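PDB 7C7D: alpha-1,3-glucanase from Streptomyces thermodiastaticus, which hydrolyses the alpha-1,3-glucosidic linkages of alpha-1,3-glucan as a thermostable glycoside hydrolase of family GH87. Local coordinates for residues S146-G151 with T158-D163; G295-R300 with D349-G354; G528-Q533 with G551-Y556. All blocks are in the same frame, centred on the assembly; numbering follows the deposited sequence.

Contact 1 of 3, residues S146-G151 with T158-D163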
ATOM      1  N   SER A 146      -7.828   5.515 -13.881  1.00 12.97           N
ATOM      2  CA  SER A 146      -6.395   5.521 -14.111  1.00 12.41           C
ATOM      3  C   SER A 146      -5.974   6.830 -14.771  1.00 13.39           C
ATOM      4  O   SER A 146      -6.809   7.640 -15.181  1.00 15.05           O
ATOM      5  CB  SER A 146      -6.001   4.332 -14.998  1.00 13.11           C
ATOM      6  OG  SER A 146      -6.327   3.097 -14.373  1.00 13.57           O
ATOM      7  N   TYR A 147      -4.654   7.025 -14.871  1.00 13.49           N
ATOM      8  CA  TYR A 147      -4.047   8.187 -15.521  1.00 13.57           C
ATOM      9  C   TYR A 147      -4.314   9.459 -14.726  1.00 14.40           C
ATOM     10  O   TYR A 147      -5.149  10.297 -15.100  1.00 17.90           O
ATOM     11  CB  TYR A 147      -4.470   8.313 -16.992  1.00 14.98           C
ATOM     12  CG  TYR A 147      -4.153   7.068 -17.787  1.00 14.61           C
ATOM     13  CD1 TYR A 147      -2.901   6.884 -18.356  1.00 15.85           C
ATOM     14  CD2 TYR A 147      -5.097   6.066 -17.945  1.00 14.94           C
ATOM     15  CE1 TYR A 147      -2.600   5.732 -19.075  1.00 16.45           C
ATOM     16  CE2 TYR A 147      -4.808   4.914 -18.653  1.00 14.93           C
ATOM     17  CZ  TYR A 147      -3.565   4.758 -19.224  1.00 14.82           C
ATOM     18  OH  TYR A 147      -3.265   3.618 -19.926  1.00 17.37           O
ATOM     19  N   VAL A 148      -3.595   9.590 -13.618  1.00 13.99           N
ATOM     20  CA  VAL A 148      -3.802  10.630 -12.624  1.00 14.97           C
ATOM     21  C   VAL A 148      -2.618  11.580 -12.675  1.00 15.74           C
ATOM     22  O   VAL A 148      -1.459  11.146 -12.626  1.00 16.93           O
ATOM     23  CB  VAL A 148      -3.943  10.009 -11.223  1.00 15.42           C
ATOM     24  CG1 VAL A 148      -3.993  11.084 -10.152  1.00 17.95           C
ATOM     25  CG2 VAL A 148      -5.170   9.110 -11.159  1.00 17.04           C
ATOM     26  N   ASP A 149      -2.908  12.874 -12.759  1.00 17.53           N
ATOM     27  CA  ASP A 149      -1.902  13.919 -12.677  1.00 21.85           C
ATOM     28  C   ASP A 149      -1.952  14.565 -11.300  1.00 21.77           C
ATOM     29  O   ASP A 149      -3.034  14.808 -10.752  1.00 22.78           O
ATOM     30  CB  ASP A 149      -2.171  15.000 -13.723  1.00 28.49           C
ATOM     31  CG  ASP A 149      -1.703  14.606 -15.102  1.00 35.72           C
ATOM     32  OD1 ASP A 149      -0.816  13.736 -15.202  1.00 37.17           O
ATOM     33  OD2 ASP A 149      -2.218  15.177 -16.086  1.00 39.47           O
ATOM     34  N   THR A 150      -0.771  14.837 -10.742  1.00 20.75           N
ATOM     35  CA  THR A 150      -0.632  15.599  -9.500  1.00 21.68           C
ATOM     36  C   THR A 150       0.479  16.632  -9.706  1.00 24.07           C
ATOM     37  O   THR A 150       1.578  16.504  -9.164  1.00 23.66           O
ATOM     38  CB  THR A 150      -0.342  14.683  -8.303  1.00 20.81           C
ATOM     39  OG1 THR A 150       0.873  13.958  -8.533  1.00 19.66           O
ATOM     40  CG2 THR A 150      -1.484  13.695  -8.070  1.00 21.56           C
ATOM     41  N   GLY A 151       0.180  17.664 -10.500  1.00 26.55           N
ATOM     42  CA  GLY A 151       1.180  18.659 -10.853  1.00 28.39           C
ATOM     43  C   GLY A 151       1.711  19.457  -9.680  1.00 28.95           C
ATOM     44  O   GLY A 151       2.788  20.058  -9.788  1.00 30.44           O
ATOM     45  N   THR A 158       2.598  11.915 -14.631  1.00 18.68           N
ATOM     46  CA  THR A 158       1.351  11.174 -14.766  1.00 17.55           C
ATOM     47  C   THR A 158       1.571   9.744 -14.303  1.00 14.91           C
ATOM     48  O   THR A 158       2.605   9.130 -14.591  1.00 14.97           O
ATOM     49  CB  THR A 158       0.880  11.150 -16.220  1.00 19.42           C
ATOM     50  OG1 THR A 158       0.864  12.479 -16.745  1.00 22.11           O
ATOM     51  CG2 THR A 158      -0.527  10.563 -16.307  1.00 19.55           C
ATOM     52  N   HIS A 159       0.607   9.220 -13.555  1.00 13.60           N
ATOM     53  CA  HIS A 159       0.821   7.947 -12.886  1.00 12.62           C
ATOM     54  C   HIS A 159      -0.514   7.224 -12.759  1.00 11.69           C
ATOM     55  O   HIS A 159      -1.529   7.650 -13.315  1.00 12.29           O
ATOM     56  CB  HIS A 159       1.547   8.146 -11.544  1.00 12.45           C
ATOM     57  CG  HIS A 159       0.867   9.107 -10.617  1.00 12.74           C
ATOM     58  ND1 HIS A 159       1.054  10.471 -10.689  1.00 14.14           N
ATOM     59  CD2 HIS A 159       0.010   8.898  -9.589  1.00 12.69           C
ATOM     60  CE1 HIS A 159       0.342  11.061  -9.745  1.00 14.17           C
ATOM     61  NE2 HIS A 159      -0.299  10.130  -9.060  1.00 13.07           N
ATOM     62  N   HIS A 160      -0.505   6.107 -12.031  1.00 11.48           N
ATOM     63  CA  HIS A 160      -1.731   5.361 -11.745  1.00 11.88           C
ATOM     64  C   HIS A 160      -2.312   4.751 -13.025  1.00 11.59           C
ATOM     65  O   HIS A 160      -3.496   4.907 -13.326  1.00 12.53           O
ATOM     66  CB  HIS A 160      -2.748   6.263 -11.032  1.00 11.95           C
ATOM     67  CG  HIS A 160      -3.657   5.556 -10.081  1.00 11.35           C
ATOM     68  ND1 HIS A 160      -3.238   5.065  -8.861  1.00 11.68           N
ATOM     69  CD2 HIS A 160      -4.986   5.307 -10.150  1.00 12.20           C
ATOM     70  CE1 HIS A 160      -4.268   4.524  -8.233  1.00 11.78           C
ATOM     71  NE2 HIS A 160      -5.341   4.662  -8.992  1.00 12.16           N
ATOM     72  N   PHE A 161      -1.460   4.062 -13.791  1.00 12.00           N
ATOM     73  CA  PHE A 161      -1.868   3.534 -15.090  1.00 12.39           C
ATOM     74  C   PHE A 161      -2.728   2.286 -14.976  1.00 11.99           C
ATOM     75  O   PHE A 161      -3.489   1.979 -15.903  1.00 12.95           O
ATOM     76  CB  PHE A 161      -0.640   3.174 -15.922  1.00 13.48           C
ATOM     77  CG  PHE A 161       0.367   4.278 -16.020  1.00 13.28           C
ATOM     78  CD1 PHE A 161      -0.019   5.559 -16.386  1.00 15.51           C
ATOM     79  CD2 PHE A 161       1.703   4.039 -15.745  1.00 14.89           C
ATOM     80  CE1 PHE A 161       0.915   6.574 -16.477  1.00 17.30           C
ATOM     81  CE2 PHE A 161       2.632   5.048 -15.824  1.00 16.52           C
ATOM     82  CZ  PHE A 161       2.240   6.319 -16.195  1.00 17.75           C
ATOM     83  N   TYR A 162      -2.592   1.539 -13.888  1.00 11.84           N
ATOM     84  CA  TYR A 162      -3.252   0.255 -13.735  1.00 12.06           C
ATOM     85  C   TYR A 162      -4.513   0.404 -12.897  1.00 11.90           C
ATOM     86  O   TYR A 162      -4.819   1.471 -12.359  1.00 12.60           O
ATOM     87  CB  TYR A 162      -2.287  -0.785 -13.122  1.00 12.91           C
ATOM     88  CG  TYR A 162      -1.130  -1.132 -14.043  1.00 12.28           C
ATOM     89  CD1 TYR A 162       0.002  -0.330 -14.097  1.00 12.58           C
ATOM     90  CD2 TYR A 162      -1.189  -2.251 -14.880  1.00 12.14           C
ATOM     91  CE1 TYR A 162       1.049  -0.625 -14.953  1.00 12.97           C
ATOM     92  CE2 TYR A 162      -0.156  -2.550 -15.753  1.00 12.82           C
ATOM     93  CZ  TYR A 162       0.962  -1.732 -15.780  1.00 12.46           C
ATOM     94  OH  TYR A 162       1.989  -2.026 -16.645  1.00 13.79           O
ATOM     95  N   ASP A 163      -5.241  -0.700 -12.790  1.00 11.66           N
ATOM     96  CA  ASP A 163      -6.511  -0.792 -12.097  1.00 12.39           C
ATOM     97  C   ASP A 163      -6.712  -2.271 -11.810  1.00 11.64           C
ATOM     98  O   ASP A 163      -6.050  -3.121 -12.410  1.00 12.72           O
ATOM     99  CB  ASP A 163      -7.626  -0.265 -13.010  1.00 13.10           C
ATOM    100  CG  ASP A 163      -8.952  -0.174 -12.322  1.00 14.64           C
ATOM    101  OD1 ASP A 163      -8.983   0.351 -11.195  1.00 16.01           O
ATOM    102  OD2 ASP A 163      -9.962  -0.613 -12.929  1.00 14.99           O
TER
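His159 CG stands between its own backbone N and carbonyl carbon (chi1 55°), and Thr150 OG1 takes the same position on its residue (chi1 60°). The two side chains cross at about a right angle, with Thr150 OG1 at the imidazole edge, 3.2 Å from His159 CE1; this buried hydroxyl has no polar partner in the model. Val148 O lies over one ring face, toward the rim, while His159 ND1 hydrogen-bonds to Lys157 O. The two backbones hold each other close by: Val148 N donates to His159 O at 2.9 Å, almost straight at 175°, and His159 N answers to Val148 O at 3.0 Å. Tyr147 N adds a bond to His160 O. Toward one end Thr158 OG1 donates to the syn lone pair of Asp149 OD1 at 2.6 Å; toward the other, Ser146 OG reaches Tyr162 O from above its carbonyl plane. The Tyr147 and Phe161 rings meet obliquely, Tyr147 CE1 to Phe161 CD1 at 3.7 Å. Glu86 takes the backbone N-H groups of His160 and Phe161, one on each carboxylate oxygen. A single hydrogen-bonded antiparallel pair, Val148 with His159, ties together an irregular loop linking strands 133-142 and 163-169 of the N-terminal beta domain.

Contact 2 of 3, residues G295-R300 with D349-G354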
ATOM      1  N   GLY A 295     -15.592   3.339  -4.558  1.00 12.08           N
ATOM      2  CA  GLY A 295     -15.960   4.676  -4.963  1.00 13.46           C
ATOM      3  C   GLY A 295     -15.887   4.857  -6.464  1.00 12.92           C
ATOM      4  O   GLY A 295     -15.789   3.903  -7.241  1.00 13.59           O
ATOM      5  N   GLU A 296     -15.955   6.124  -6.872  1.00 13.39           N
ATOM      6  CA  GLU A 296     -15.822   6.524  -8.268  1.00 14.37           C
ATOM      7  C   GLU A 296     -14.762   7.607  -8.403  1.00 14.67           C
ATOM      8  O   GLU A 296     -14.824   8.443  -9.304  1.00 16.41           O
ATOM      9  CB  GLU A 296     -17.161   6.976  -8.851  1.00 16.80           C
ATOM     10  CG  GLU A 296     -18.215   5.880  -8.862  1.00 17.92           C
ATOM     11  CD  GLU A 296     -17.887   4.735  -9.814  1.00 19.03           C
ATOM     12  OE1 GLU A 296     -17.194   4.976 -10.826  1.00 20.52           O
ATOM     13  OE2 GLU A 296     -18.323   3.591  -9.554  1.00 20.27           O
ATOM     14  N   VAL A 297     -13.772   7.590  -7.517  1.00 13.13           N
ATOM     15  CA  VAL A 297     -12.752   8.629  -7.493  1.00 12.94           C
ATOM     16  C   VAL A 297     -11.761   8.376  -8.621  1.00 14.05           C
ATOM     17  O   VAL A 297     -11.209   7.273  -8.749  1.00 15.36           O
ATOM     18  CB  VAL A 297     -12.055   8.666  -6.124  1.00 12.77           C
ATOM     19  CG1 VAL A 297     -10.925   9.678  -6.133  1.00 14.03           C
ATOM     20  CG2 VAL A 297     -13.067   8.991  -5.029  1.00 13.17           C
ATOM     21  N   THR A 298     -11.551   9.389  -9.457  1.00 14.68           N
ATOM     22  CA  THR A 298     -10.661   9.279 -10.603  1.00 17.06           C
ATOM     23  C   THR A 298      -9.533  10.297 -10.558  1.00 17.69           C
ATOM     24  O   THR A 298      -8.723  10.357 -11.489  1.00 19.81           O
ATOM     25  CB  THR A 298     -11.446   9.436 -11.912  1.00 20.27           C
ATOM     26  OG1 THR A 298     -11.874  10.794 -12.030  1.00 22.45           O
ATOM     27  CG2 THR A 298     -12.675   8.534 -11.920  1.00 21.49           C
ATOM     28  N   GLU A 299      -9.451  11.092  -9.499  1.00 16.33           N
ATOM     29  CA  GLU A 299      -8.450  12.137  -9.404  1.00 17.17           C
ATOM     30  C   GLU A 299      -8.070  12.283  -7.943  1.00 15.57           C
ATOM     31  O   GLU A 299      -8.682  11.683  -7.060  1.00 15.05           O
ATOM     32  CB  GLU A 299      -8.990  13.457  -9.944  1.00 22.67           C
ATOM     33  CG  GLU A 299     -10.227  13.912  -9.219  1.00 29.33           C
ATOM     34  CD  GLU A 299     -11.065  14.856 -10.038  1.00 34.49           C
ATOM     35  OE1 GLU A 299     -10.502  15.591 -10.879  1.00 36.28           O
ATOM     36  OE2 GLU A 299     -12.294  14.852  -9.844  1.00 37.61           O
ATOM     37  N   ARG A 300      -7.059  13.105  -7.692  1.00 15.75           N
ATOM     38  CA  ARG A 300      -6.620  13.404  -6.337  1.00 15.88           C
ATOM     39  C   ARG A 300      -6.904  14.874  -6.058  1.00 16.04           C
ATOM     40  O   ARG A 300      -6.217  15.756  -6.585  1.00 17.80           O
ATOM     41  CB  ARG A 300      -5.142  13.078  -6.161  1.00 16.32           C
ATOM     42  CG  ARG A 300      -4.669  13.304  -4.754  1.00 17.29           C
ATOM     43  CD  ARG A 300      -3.220  12.982  -4.642  1.00 18.49           C
ATOM     44  NE  ARG A 300      -2.718  13.306  -3.320  1.00 19.34           N
ATOM     45  CZ  ARG A 300      -1.565  12.855  -2.847  1.00 20.13           C
ATOM     46  NH1 ARG A 300      -0.808  12.067  -3.598  1.00 19.69           N
ATOM     47  NH2 ARG A 300      -1.179  13.191  -1.629  1.00 22.67           N
ATOM     48  N   ASP A 349      -6.231   0.539  -5.600  1.00 11.05           N
ATOM     49  CA  ASP A 349      -6.572   1.590  -6.561  1.00 10.57           C
ATOM     50  C   ASP A 349      -7.112   2.839  -5.851  1.00 10.69           C
ATOM     51  O   ASP A 349      -8.284   3.211  -5.979  1.00 12.03           O
ATOM     52  CB  ASP A 349      -7.602   1.097  -7.591  1.00 12.21           C
ATOM     53  CG  ASP A 349      -7.202  -0.189  -8.282  1.00 12.74           C
ATOM     54  OD1 ASP A 349      -6.013  -0.362  -8.628  1.00 13.20           O
ATOM     55  OD2 ASP A 349      -8.105  -1.021  -8.516  1.00 14.45           O
ATOM     56  N   THR A 350      -6.233   3.483  -5.093  1.00 10.98           N
ATOM     57  CA  THR A 350      -6.577   4.733  -4.434  1.00 11.24           C
ATOM     58  C   THR A 350      -5.699   5.834  -5.005  1.00 10.94           C
ATOM     59  O   THR A 350      -4.534   5.601  -5.324  1.00 11.80           O
ATOM     60  CB  THR A 350      -6.430   4.636  -2.899  1.00 12.08           C
ATOM     61  OG1 THR A 350      -5.082   4.298  -2.549  1.00 12.28           O
ATOM     62  CG2 THR A 350      -7.362   3.571  -2.321  1.00 12.51           C
ATOM     63  N   THR A 351      -6.256   7.033  -5.171  1.00 11.13           N
ATOM     64  CA  THR A 351      -5.456   8.082  -5.793  1.00 11.60           C
ATOM     65  C   THR A 351      -4.487   8.753  -4.828  1.00 11.49           C
ATOM     66  O   THR A 351      -3.625   9.517  -5.275  1.00 12.77           O
ATOM     67  CB  THR A 351      -6.333   9.115  -6.497  1.00 12.32           C
ATOM     68  OG1 THR A 351      -7.210   9.718  -5.541  1.00 13.18           O
ATOM     69  CG2 THR A 351      -7.135   8.466  -7.617  1.00 14.17           C
ATOM     70  N   ALA A 352      -4.589   8.466  -3.532  1.00 11.39           N
ATOM     71  CA  ALA A 352      -3.603   8.909  -2.557  1.00 11.76           C
ATOM     72  C   ALA A 352      -3.288   7.741  -1.620  1.00 11.26           C
ATOM     73  O   ALA A 352      -3.290   6.584  -2.061  1.00 11.63           O
ATOM     74  CB  ALA A 352      -4.072  10.165  -1.813  1.00 13.14           C
ATOM     75  N   ASP A 353      -3.001   8.019  -0.349  1.00 12.00           N
ATOM     76  CA  ASP A 353      -2.536   6.982   0.568  1.00 11.52           C
ATOM     77  C   ASP A 353      -3.583   5.887   0.762  1.00 11.13           C
ATOM     78  O   ASP A 353      -4.791   6.119   0.685  1.00 12.26           O
ATOM     79  CB  ASP A 353      -2.262   7.584   1.953  1.00 12.21           C
ATOM     80  CG  ASP A 353      -1.021   8.469   2.012  1.00 15.19           C
ATOM     81  OD1 ASP A 353      -0.461   8.860   0.973  1.00 18.94           O
ATOM     82  OD2 ASP A 353      -0.603   8.778   3.144  1.00 16.23           O
ATOM     83  N   GLY A 354      -3.107   4.689   1.100  1.00 10.60           N
ATOM     84  CA  GLY A 354      -4.036   3.651   1.514  1.00 10.87           C
ATOM     85  C   GLY A 354      -4.618   3.926   2.887  1.00 10.36           C
ATOM     86  O   GLY A 354      -5.842   3.916   3.079  1.00 11.37           O
TER
HETATM   87  O   HOH W   1      -1.412  10.446  -6.534  1.00 15.71           O
HETATM   88  O   HOH W   2      -0.114  11.878   1.027  1.00 26.73           O
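Arg300 lays one face of its guanidinium over Ala352, whose CB sits above the centre of the group, 3.7 Å from Arg300 NE. The side chain arrives there fully stretched: CG is anti to the backbone N (chi1 -177°) and CD continues the extended line, passing Thr351 O at 3.5 Å; the chain stays extended to NE. Thr351 O also takes a bond of 2.7 Å from a water lying in the guanidinium plane, and that water weakly accepts from NH1. A second water makes a similar bridge, weakly from NH2 and onward to Asp353 OD1 at 3.0 Å. The charge itself is met by salt bridges from NH1 to Asp376 and from NE to Asp302. An alanine in place of Arg300 would probably leave these two carboxylates without their positive partner and Ala352 CB without its flat cover. Nearer the start of the loop, Thr351 OG1 donates to Glu299 O at 2.9 Å, coming from well above the carbonyl plane (53°), and Val297 CG1 packs against the same hydroxyl oxygen at 3.8 Å. Within the second loop Thr350 OG1 donates to Ala352 O and also meets Gln374 NE2. Loops joined in this way, one after strand 292-294 and the other after strand 341-348, are the turns that lead from one face of a parallel beta-helix to the next.

Contact 3 of 3, residues G528-Q533 with G551-Y556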
ATOM      1  N   GLY A 528      21.717  -2.623  -6.567  1.00 14.33           N
ATOM      2  CA  GLY A 528      22.235  -1.957  -7.751  1.00 15.05           C
ATOM      3  C   GLY A 528      23.461  -1.104  -7.479  1.00 15.00           C
ATOM      4  O   GLY A 528      24.417  -1.104  -8.262  1.00 16.14           O
ATOM      5  N   THR A 529      23.462  -0.371  -6.364  1.00 14.27           N
ATOM      6  CA  THR A 529      24.595   0.491  -6.052  1.00 14.30           C
ATOM      7  C   THR A 529      25.289   0.067  -4.758  1.00 13.67           C
ATOM      8  O   THR A 529      26.200  -0.764  -4.796  1.00 14.68           O
ATOM      9  CB  THR A 529      24.183   1.969  -6.036  1.00 14.80           C
ATOM     10  OG1 THR A 529      23.119   2.168  -5.102  1.00 13.59           O
ATOM     11  CG2 THR A 529      23.718   2.418  -7.426  1.00 17.15           C
ATOM     12  N   VAL A 530      24.872   0.613  -3.616  1.00 12.30           N
ATOM     13  CA  VAL A 530      25.595   0.421  -2.363  1.00 12.16           C
ATOM     14  C   VAL A 530      24.682  -0.165  -1.295  1.00 11.52           C
ATOM     15  O   VAL A 530      23.473   0.089  -1.263  1.00 12.45           O
ATOM     16  CB  VAL A 530      26.264   1.721  -1.863  1.00 12.86           C
ATOM     17  CG1 VAL A 530      27.297   2.208  -2.867  1.00 14.65           C
ATOM     18  CG2 VAL A 530      25.218   2.806  -1.605  1.00 13.63           C
ATOM     19  N   VAL A 531      25.285  -0.935  -0.385  1.00 11.20           N
ATOM     20  CA  VAL A 531      24.526  -1.446   0.757  1.00 11.30           C
ATOM     21  C   VAL A 531      24.158  -0.316   1.716  1.00 11.32           C
ATOM     22  O   VAL A 531      23.045  -0.283   2.258  1.00 11.61           O
ATOM     23  CB  VAL A 531      25.293  -2.592   1.447  1.00 12.17           C
ATOM     24  CG1 VAL A 531      24.537  -3.070   2.677  1.00 13.70           C
ATOM     25  CG2 VAL A 531      25.488  -3.732   0.461  1.00 13.76           C
ATOM     26  N   VAL A 532      25.071   0.630   1.930  1.00 11.25           N
ATOM     27  CA  VAL A 532      24.854   1.763   2.822  1.00 11.55           C
ATOM     28  C   VAL A 532      25.155   3.043   2.055  1.00 11.64           C
ATOM     29  O   VAL A 532      26.290   3.253   1.604  1.00 12.92           O
ATOM     30  CB  VAL A 532      25.718   1.693   4.092  1.00 11.98           C
ATOM     31  CG1 VAL A 532      25.503   2.947   4.941  1.00 13.96           C
ATOM     32  CG2 VAL A 532      25.393   0.445   4.898  1.00 14.34           C
ATOM     33  N   GLN A 533      24.140   3.898   1.915  1.00 11.91           N
ATOM     34  CA  GLN A 533      24.262   5.211   1.293  1.00 12.15           C
ATOM     35  C   GLN A 533      24.136   6.227   2.428  1.00 12.31           C
ATOM     36  O   GLN A 533      23.029   6.520   2.885  1.00 12.80           O
ATOM     37  CB  GLN A 533      23.164   5.379   0.251  1.00 13.76           C
ATOM     38  CG  GLN A 533      23.181   6.696  -0.505  1.00 15.20           C
ATOM     39  CD  GLN A 533      22.066   6.776  -1.529  1.00 15.32           C
ATOM     40  OE1 GLN A 533      21.892   5.871  -2.350  1.00 17.06           O
ATOM     41  NE2 GLN A 533      21.302   7.858  -1.487  1.00 16.60           N
ATOM     42  N   GLY A 551      26.399  -4.036  -6.460  1.00 17.22           N
ATOM     43  CA  GLY A 551      26.816  -3.569  -7.770  1.00 18.09           C
ATOM     44  C   GLY A 551      27.990  -2.608  -7.741  1.00 17.80           C
ATOM     45  O   GLY A 551      28.890  -2.699  -8.580  1.00 20.62           O
ATOM     46  N   ALA A 552      27.993  -1.663  -6.801  1.00 16.23           N
ATOM     47  CA  ALA A 552      28.991  -0.594  -6.818  1.00 16.59           C
ATOM     48  C   ALA A 552      29.974  -0.650  -5.658  1.00 16.01           C
ATOM     49  O   ALA A 552      31.185  -0.611  -5.890  1.00 18.63           O
ATOM     50  CB  ALA A 552      28.320   0.788  -6.894  1.00 17.67           C
ATOM     51  N   ALA A 553      29.494  -0.724  -4.418  1.00 14.74           N
ATOM     52  CA  ALA A 553      30.370  -0.735  -3.252  1.00 14.05           C
ATOM     53  C   ALA A 553      29.543  -1.074  -2.021  1.00 13.04           C
ATOM     54  O   ALA A 553      28.315  -0.970  -2.027  1.00 13.83           O
ATOM     55  CB  ALA A 553      31.046   0.621  -3.033  1.00 15.90           C
ATOM     56  N   GLY A 554      30.234  -1.452  -0.945  1.00 12.20           N
ATOM     57  CA  GLY A 554      29.540  -1.640   0.319  1.00 12.48           C
ATOM     58  C   GLY A 554      28.957  -0.346   0.859  1.00 12.31           C
ATOM     59  O   GLY A 554      27.775  -0.286   1.215  1.00 12.47           O
ATOM     60  N   ILE A 555      29.776   0.707   0.911  1.00 12.54           N
ATOM     61  CA  ILE A 555      29.444   1.952   1.595  1.00 13.15           C
ATOM     62  C   ILE A 555      29.769   3.131   0.694  1.00 12.99           C
ATOM     63  O   ILE A 555      30.867   3.204   0.131  1.00 13.76           O
ATOM     64  CB  ILE A 555      30.239   2.114   2.906  1.00 16.60           C
ATOM     65  CG1 ILE A 555      29.994   0.964   3.878  1.00 18.04           C
ATOM     66  CG2 ILE A 555      29.928   3.460   3.566  1.00 19.85           C
ATOM     67  CD1 ILE A 555      30.912   1.011   5.080  1.00 20.44           C
ATOM     68  N   TYR A 556      28.840   4.076   0.617  1.00 12.64           N
ATOM     69  CA  TYR A 556      29.079   5.422   0.127  1.00 13.20           C
ATOM     70  C   TYR A 556      28.887   6.332   1.330  1.00 13.32           C
ATOM     71  O   TYR A 556      27.804   6.362   1.914  1.00 15.20           O
ATOM     72  CB  TYR A 556      28.061   5.748  -0.965  1.00 15.41           C
ATOM     73  CG  TYR A 556      28.149   7.130  -1.557  1.00 18.62           C
ATOM     74  CD1 TYR A 556      29.012   7.396  -2.606  1.00 21.40           C
ATOM     75  CD2 TYR A 556      27.334   8.155  -1.101  1.00 21.89           C
ATOM     76  CE1 TYR A 556      29.084   8.653  -3.173  1.00 26.09           C
ATOM     77  CE2 TYR A 556      27.400   9.421  -1.663  1.00 25.97           C
ATOM     78  CZ  TYR A 556      28.275   9.661  -2.699  1.00 27.76           C
ATOM     79  OH  TYR A 556      28.349  10.917  -3.260  1.00 32.24           O
TER
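The backbones of 528-533 and 551-556 run parallel and in register, residue against residue from Gly528 with Gly551 to Gln533 with Tyr556, and both turn a corner, at Val531 and Gly554. Such stacking of successive turns, bends included, defines the parallel beta-helix. At the corner Val532 N donates to Gly554 O at 2.9 Å, and beyond it Tyr556 N donates to Val532 O in a nearly linear bond (173°). Before it, Thr529 O accepts twice, firmly from Ala552 N at 2.8 Å and weakly from Ala553 N. On the face shared by Val530, Ala553, Gln533 and Tyr556, Val530 CG1 lies against Ala553 CB and Tyr556 CB of the neighbouring turn, each at 4.1 Å. Tyr556 CG, anti to the backbone N (chi1 178°), begins a side chain whose ring leads away to stack on Trp588 and meet Trp582, so the C-terminal segment covers this outermost strand. Gln533 fixes its amide elsewhere, NE2 to Glu535 and Pro470 O, OE1 to Ser500. Val532 and Ile555 pair on the other face, Val532 CB to Ile555 CG1 at 4.3 Å, and Val532 also packs on Phe504 and Phe542. At the start of the pair, Gly551 carries no side chain, and its CA approaches Gly528 O to 3.5 Å in a CA-H...O contact.

How the contacts relate
Along the chain the three contacts follow in series, each closing before the next opens. Contact 1 belongs to the N-terminal beta domain, whereas contacts 2 and 3 lie on the parallel beta-helix, on opposite sides of the chain's centre. Contacts 1 and 2 have centres about 10 Å apart and touch directly: His160 CE1 packs against Thr350 O, Thr150 CG2 against Arg300 CD, and the carboxylates of Asp163 and Asp349 come close. They therefore mark a seam where the two domains meet. Contact 3 stands apart, its centre about 32 Å from that of contact 1 and 36 Å from that of contact 2, and closes the C-terminal end of the sheet containing strands 309-311 and 355-357.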